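Local atomic coordinates of putative ribose operon repressor (Burkholderia thailandensis, PDB entry 3EGC), a protein that probably acts as a LacI-family transcriptional repressor, binding regulatory DNA through a helix-turn-helix domain and sensing a small ligand with a sugar-binding domain. Residues E118-R123 and D215-S220; L210-D215 and L230-P235. All coordinates share one frame; numbering follows the deposited sequence.

In the fold
Both contacts lie in the lobe of the periplasmic-binding-protein-like domain that holds strand 217-221, their centres about 10 Å apart and about 20 and 23 Å from the centre of the chain. Interaction 1 packs the C-terminal end of helix 109-122 against that strand; interaction 2 joins the loop leading into the strand to the loop running on to strand 236-238. The two share Asp215 and their segments alternate along the chain. Where they meet, Ser220 N lies 3.1 Å from Pro235 O and Val216 N 3.2 Å from Arg211 O, both probable hydrogen bonds, while Leu234 CD2 packs 3.2 Å from Ile218 O.

Interaction 1: E118-R123 and D215-S220; sequences EYLIAR and DVEIVS
The guanidinium of Arg123 meets the carboxylate of Glu217 at its edge, with Glu217 CD in the guanidinium plane, while the ring of Tyr119 is approached obliquely by Val219 CG1 at 4.2 Å and packs edge-to-face with Phe271. The salt bridge is side-on and two-pronged: Arg123 NE donates to Glu217 OE1 at 2.7 Å, and Arg123 NH2 to Glu217 OE2 at 2.7 Å with a nearly straight N-H...O angle of 176°. Both oxygens are met on their syn sides, although the two planes are turned 36° apart. Arg123 bends at chi3 (85°), which places NE, and its side chain crosses that of Glu217 at about a right angle. His125 also hydrogen-bonds Glu217 OE1, so that this oxygen is shared between the arginine and the histidine. Helix 109-122 here covers one face of the central parallel sheet of a periplasmic-binding-protein lobe, running roughly antiparallel to strand 217-221, the axes of 118-122 and 217-220 approaching to 9.5 Å. Deeper in, Leu120 and Val219 reach toward each other tip to tip: Leu120 CD1 lies 3.6 Å from Val219 CG2, and Leu120 CG 3.9 Å from Val219 CG1. Leu120 CD2 also comes within 4.3 Å of Glu217 CB, at the root of the chain that carries the carboxylate. Ala189 and Ile128, on strands 189-192 and 128-131, continue the apolar layer round Leu120.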
loop_
_atom_site.group_PDB
_atom_site.type_symbol
_atom_site.label_atom_id
_atom_site.label_comp_id
_atom_site.label_asym_id
_atom_site.label_seq_id
_atom_site.Cartn_x
_atom_site.Cartn_y
_atom_site.Cartn_z
ATOM N N GLU A 118 2.090 5.458 -27.237
ATOM C CA GLU A 118 1.728 6.362 -28.333
ATOM C C GLU A 118 1.906 7.799 -27.936
ATOM O O GLU A 118 2.217 8.665 -28.772
ATOM C CB GLU A 118 0.281 6.162 -28.747
ATOM C CG GLU A 118 0.019 4.817 -29.382
ATOM C CD GLU A 118 -1.385 4.728 -29.970
ATOM O OE1 GLU A 118 -2.347 5.047 -29.251
ATOM O OE2 GLU A 118 -1.525 4.324 -31.150
ATOM N N TYR A 119 1.671 8.047 -26.651
ATOM C CA TYR A 119 1.990 9.296 -26.069
ATOM C C TYR A 119 3.486 9.621 -26.133
ATOM O O TYR A 119 3.857 10.760 -26.411
ATOM C CB TYR A 119 1.507 9.317 -24.627
ATOM C CG TYR A 119 1.991 10.501 -23.823
ATOM C CD1 TYR A 119 1.270 11.654 -23.788
ATOM C CD2 TYR A 119 3.183 10.467 -23.164
ATOM C CE1 TYR A 119 1.683 12.766 -23.020
ATOM C CE2 TYR A 119 3.612 11.542 -22.418
ATOM C CZ TYR A 119 2.845 12.674 -22.347
ATOM O OH TYR A 119 3.281 13.751 -21.632
ATOM N N LEU A 120 4.340 8.647 -25.854
ATOM C CA LEU A 120 5.777 8.833 -25.949
ATOM C C LEU A 120 6.231 9.118 -27.380
ATOM O O LEU A 120 7.135 9.907 -27.614
ATOM C CB LEU A 120 6.467 7.616 -25.420
ATOM C CG LEU A 120 6.560 7.490 -23.916
ATOM C CD1 LEU A 120 7.152 6.125 -23.630
ATOM C CD2 LEU A 120 7.418 8.591 -23.341
ATOM N N ILE A 121 5.562 8.479 -28.323
ATOM C CA ILE A 121 5.906 8.574 -29.727
ATOM C C ILE A 121 5.460 9.944 -30.207
ATOM O O ILE A 121 6.191 10.633 -30.889
ATOM C CB ILE A 121 5.220 7.485 -30.564
ATOM C CG1 ILE A 121 5.871 6.122 -30.339
ATOM C CG2 ILE A 121 5.280 7.859 -32.064
ATOM C CD1 ILE A 121 4.963 4.897 -30.713
ATOM N N ALA A 122 4.275 10.368 -29.769
ATOM C CA ALA A 122 3.787 11.704 -30.126
ATOM C C ALA A 122 4.694 12.821 -29.568
ATOM O O ALA A 122 4.697 13.936 -30.088
ATOM C CB ALA A 122 2.348 11.894 -29.719
ATOM N N ARG A 123 5.480 12.499 -28.537
ATOM C CA ARG A 123 6.448 13.453 -28.010
ATOM C C ARG A 123 7.718 13.535 -28.817
ATOM O O ARG A 123 8.523 14.418 -28.575
ATOM C CB ARG A 123 6.817 13.145 -26.554
ATOM C CG ARG A 123 5.951 13.836 -25.599
ATOM C CD ARG A 123 6.119 13.291 -24.186
ATOM N NE ARG A 123 7.231 13.902 -23.473
ATOM C CZ ARG A 123 7.189 15.131 -22.952
ATOM N NH1 ARG A 123 6.112 15.896 -23.121
ATOM N NH2 ARG A 123 8.225 15.603 -22.268
ATOM N N ASP A 215 17.494 12.708 -20.268
ATOM C CA ASP A 215 18.116 11.441 -20.716
ATOM C C ASP A 215 17.136 10.301 -21.017
ATOM O O ASP A 215 17.270 9.639 -22.038
ATOM C CB ASP A 215 19.160 10.963 -19.701
ATOM C CG ASP A 215 20.347 11.920 -19.569
ATOM O OD1 ASP A 215 20.739 12.557 -20.567
ATOM O OD2 ASP A 215 20.892 12.042 -18.468
ATOM N N VAL A 216 16.161 10.072 -20.145
ATOM C CA VAL A 216 15.161 8.996 -20.329
ATOM C C VAL A 216 13.823 9.415 -19.783
ATOM O O VAL A 216 13.740 9.811 -18.627
ATOM C CB VAL A 216 15.624 7.708 -19.558
ATOM C CG1 VAL A 216 14.553 6.579 -19.506
ATOM C CG2 VAL A 216 17.024 7.184 -20.088
ATOM N N GLU A 217 12.779 9.361 -20.597
ATOM C CA GLU A 217 11.414 9.531 -20.091
ATOM C C GLU A 217 10.773 8.177 -19.765
ATOM O O GLU A 217 11.283 7.123 -20.177
ATOM C CB GLU A 217 10.546 10.418 -21.012
ATOM C CG GLU A 217 10.874 11.939 -20.858
ATOM C CD GLU A 217 10.137 12.857 -21.840
ATOM O OE1 GLU A 217 9.280 12.417 -22.630
ATOM O OE2 GLU A 217 10.394 14.068 -21.803
ATOM N N ILE A 218 9.691 8.219 -18.986
ATOM C CA ILE A 218 9.043 7.035 -18.463
ATOM C C ILE A 218 7.534 7.159 -18.410
ATOM O O ILE A 218 7.005 8.142 -17.877
ATOM C CB ILE A 218 9.524 6.704 -17.005
ATOM C CG1 ILE A 218 11.039 6.439 -16.982
ATOM C CG2 ILE A 218 8.707 5.516 -16.418
ATOM C CD1 ILE A 218 11.631 6.174 -15.528
ATOM N N VAL A 219 6.829 6.174 -18.968
ATOM C CA VAL A 219 5.400 6.072 -18.675
ATOM C C VAL A 219 5.235 4.760 -17.911
ATOM O O VAL A 219 5.947 3.810 -18.192
ATOM C CB VAL A 219 4.511 6.117 -19.954
ATOM C CG1 VAL A 219 4.629 7.458 -20.585
ATOM C CG2 VAL A 219 4.938 4.965 -21.020
ATOM N N SER A 220 4.298 4.731 -16.972
ATOM C CA SER A 220 4.160 3.651 -16.048
ATOM C C SER A 220 2.691 3.253 -15.905
ATOM O O SER A 220 1.814 4.093 -16.110
ATOM C CB SER A 220 4.694 4.081 -14.683
ATOM O OG SER A 220 4.624 3.030 -13.726
#

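Interaction 2: L210-D215 and L230-P235; sequences LRYGPD and LDPPLP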
loop_
_atom_site.group_PDB
_atom_site.type_symbol
_atom_site.label_atom_id
_atom_site.label_comp_id
_atom_site.label_asym_id
_atom_site.label_seq_id
_atom_site.Cartn_x
_atom_site.Cartn_y
_atom_site.Cartn_z
ATOM N N LEU A 210 22.155 8.707 -15.121
ATOM C CA LEU A 210 21.279 9.273 -16.142
ATOM C C LEU A 210 20.194 10.143 -15.544
ATOM O O LEU A 210 19.878 10.026 -14.394
ATOM C CB LEU A 210 20.695 8.195 -17.048
ATOM C CG LEU A 210 21.690 7.296 -17.814
ATOM C CD1 LEU A 210 20.978 6.216 -18.625
ATOM C CD2 LEU A 210 22.520 8.160 -18.736
ATOM N N ARG A 211 19.630 11.042 -16.326
ATOM C CA ARG A 211 18.658 11.968 -15.786
ATOM C C ARG A 211 17.249 11.667 -16.264
ATOM O O ARG A 211 16.960 11.693 -17.483
ATOM C CB ARG A 211 19.036 13.409 -16.104
ATOM C CG ARG A 211 20.352 13.859 -15.449
ATOM C CD ARG A 211 20.922 15.031 -16.251
ATOM N NE ARG A 211 21.062 14.719 -17.680
ATOM C CZ ARG A 211 21.255 15.644 -18.621
ATOM N NH1 ARG A 211 21.344 16.911 -18.278
ATOM N NH2 ARG A 211 21.328 15.316 -19.910
ATOM N N TYR A 212 16.393 11.338 -15.291
ATOM C CA TYR A 212 14.997 11.208 -15.573
ATOM C C TYR A 212 14.627 12.510 -16.254
ATOM O O TYR A 212 14.962 13.571 -15.754
ATOM C CB TYR A 212 14.171 11.025 -14.303
ATOM C CG TYR A 212 12.716 11.229 -14.587
ATOM C CD1 TYR A 212 12.086 12.446 -14.320
ATOM C CD2 TYR A 212 11.968 10.227 -15.179
ATOM C CE1 TYR A 212 10.754 12.656 -14.611
ATOM C CE2 TYR A 212 10.615 10.415 -15.456
ATOM C CZ TYR A 212 10.013 11.627 -15.188
ATOM O OH TYR A 212 8.671 11.777 -15.493
ATOM N N GLY A 213 13.953 12.426 -17.396
ATOM C CA GLY A 213 13.630 13.608 -18.142
ATOM C C GLY A 213 14.450 13.735 -19.410
ATOM O O GLY A 213 14.196 13.051 -20.369
ATOM N N PRO A 214 15.461 14.609 -19.406
ATOM C CA PRO A 214 16.335 14.862 -20.566
ATOM C C PRO A 214 17.045 13.610 -21.139
ATOM O O PRO A 214 17.190 13.486 -22.350
ATOM C CB PRO A 214 17.380 15.836 -20.008
ATOM C CG PRO A 214 16.823 16.343 -18.693
ATOM C CD PRO A 214 15.962 15.260 -18.172
ATOM N N ASP A 215 17.494 12.708 -20.268
ATOM C CA ASP A 215 18.116 11.441 -20.716
ATOM C C ASP A 215 17.136 10.301 -21.017
ATOM O O ASP A 215 17.270 9.639 -22.038
ATOM C CB ASP A 215 19.160 10.963 -19.701
ATOM C CG ASP A 215 20.347 11.920 -19.569
ATOM O OD1 ASP A 215 20.739 12.557 -20.567
ATOM O OD2 ASP A 215 20.892 12.042 -18.468
ATOM N N LEU A 230 7.481 14.547 -9.876
ATOM C CA LEU A 230 8.670 14.519 -10.721
ATOM C C LEU A 230 8.589 15.594 -11.804
ATOM O O LEU A 230 7.503 16.046 -12.189
ATOM C CB LEU A 230 8.815 13.152 -11.373
ATOM C CG LEU A 230 9.719 12.056 -10.789
ATOM C CD1 LEU A 230 10.219 12.337 -9.364
ATOM C CD2 LEU A 230 9.025 10.698 -10.871
ATOM N N ASP A 231 9.744 15.989 -12.312
ATOM C CA ASP A 231 9.781 16.970 -13.377
ATOM C C ASP A 231 10.456 16.370 -14.605
ATOM O O ASP A 231 11.685 16.194 -14.608
ATOM C CB ASP A 231 10.568 18.205 -12.908
ATOM C CG ASP A 231 10.735 19.224 -14.026
ATOM O OD1 ASP A 231 11.917 19.449 -14.439
ATOM O OD2 ASP A 231 9.695 19.728 -14.536
ATOM N N PRO A 232 9.669 16.051 -15.648
ATOM C CA PRO A 232 8.244 16.288 -15.700
ATOM C C PRO A 232 7.477 15.241 -14.892
ATOM O O PRO A 232 8.073 14.243 -14.433
ATOM C CB PRO A 232 7.944 16.125 -17.190
ATOM C CG PRO A 232 8.923 15.143 -17.634
ATOM C CD PRO A 232 10.160 15.475 -16.923
ATOM N N PRO A 233 6.173 15.481 -14.672
ATOM C CA PRO A 233 5.338 14.444 -14.049
ATOM C C PRO A 233 5.332 13.165 -14.855
ATOM O O PRO A 233 5.269 13.181 -16.102
ATOM C CB PRO A 233 3.954 15.080 -14.019
ATOM C CG PRO A 233 4.248 16.584 -13.894
ATOM C CD PRO A 233 5.490 16.787 -14.743
ATOM N N LEU A 234 5.340 12.047 -14.156
ATOM C CA LEU A 234 5.426 10.779 -14.826
ATOM C C LEU A 234 4.041 10.315 -15.285
ATOM O O LEU A 234 3.179 10.012 -14.457
ATOM C CB LEU A 234 6.068 9.775 -13.891
ATOM C CG LEU A 234 6.848 8.643 -14.554
ATOM C CD1 LEU A 234 7.873 8.232 -13.549
ATOM C CD2 LEU A 234 5.908 7.505 -14.904
ATOM N N PRO A 235 3.810 10.261 -16.612
ATOM C CA PRO A 235 2.479 9.835 -17.053
ATOM C C PRO A 235 2.171 8.367 -16.740
ATOM O O PRO A 235 3.035 7.513 -16.832
ATOM C CB PRO A 235 2.490 10.106 -18.556
ATOM C CG PRO A 235 3.811 10.956 -18.808
ATOM C CD PRO A 235 4.723 10.510 -17.741
#
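The backbones of Gly213 and Pro232 come closest here, their CA atoms 6.5 Å apart, as two irregular loops meet at the N-terminal ends of the adjacent parallel strands 217-221 and 236-238, with a cis peptide bond before Pro232. In this periplasmic-binding-protein-like domain they connect helix 195-208 to strand 217-221 and strand 217-221 to strand 236-238. Tyr212 carries the contact. Its CG is anti to the backbone N (chi1 166°), directing the ring toward 230-235, where its hydroxyl donates to Pro232 O at 2.7 Å. That oxygen sits at the ring's edge, near its plane, whereas the hydroxyl stands above the carbonyl plane, 47° out of it. Apolar groups gather round the ring: Tyr212 CE1 touches Leu230 CB at 3.8 Å and Pro232 CD at 3.7 Å, and Leu234 CD1 approaches Tyr212 CE2 at 4.0 Å. Met202 and Leu205 of helix 195-208 and Ile218 of the strand also touch the tyrosine, tying it to the core. Gly213, with positive phi (108°), brings its CA to 4.1 Å from Pro232 CD. The turn around it is braced by Arg211, which grips the Asp215 carboxylate side-on with NE and NH2. Asp215 OD2 also accepts the backbone N-H of Arg211 on its anti lone pair, whereas Arg211 NE reaches the same oxygen from above the carboxylate plane at 2.8 Å.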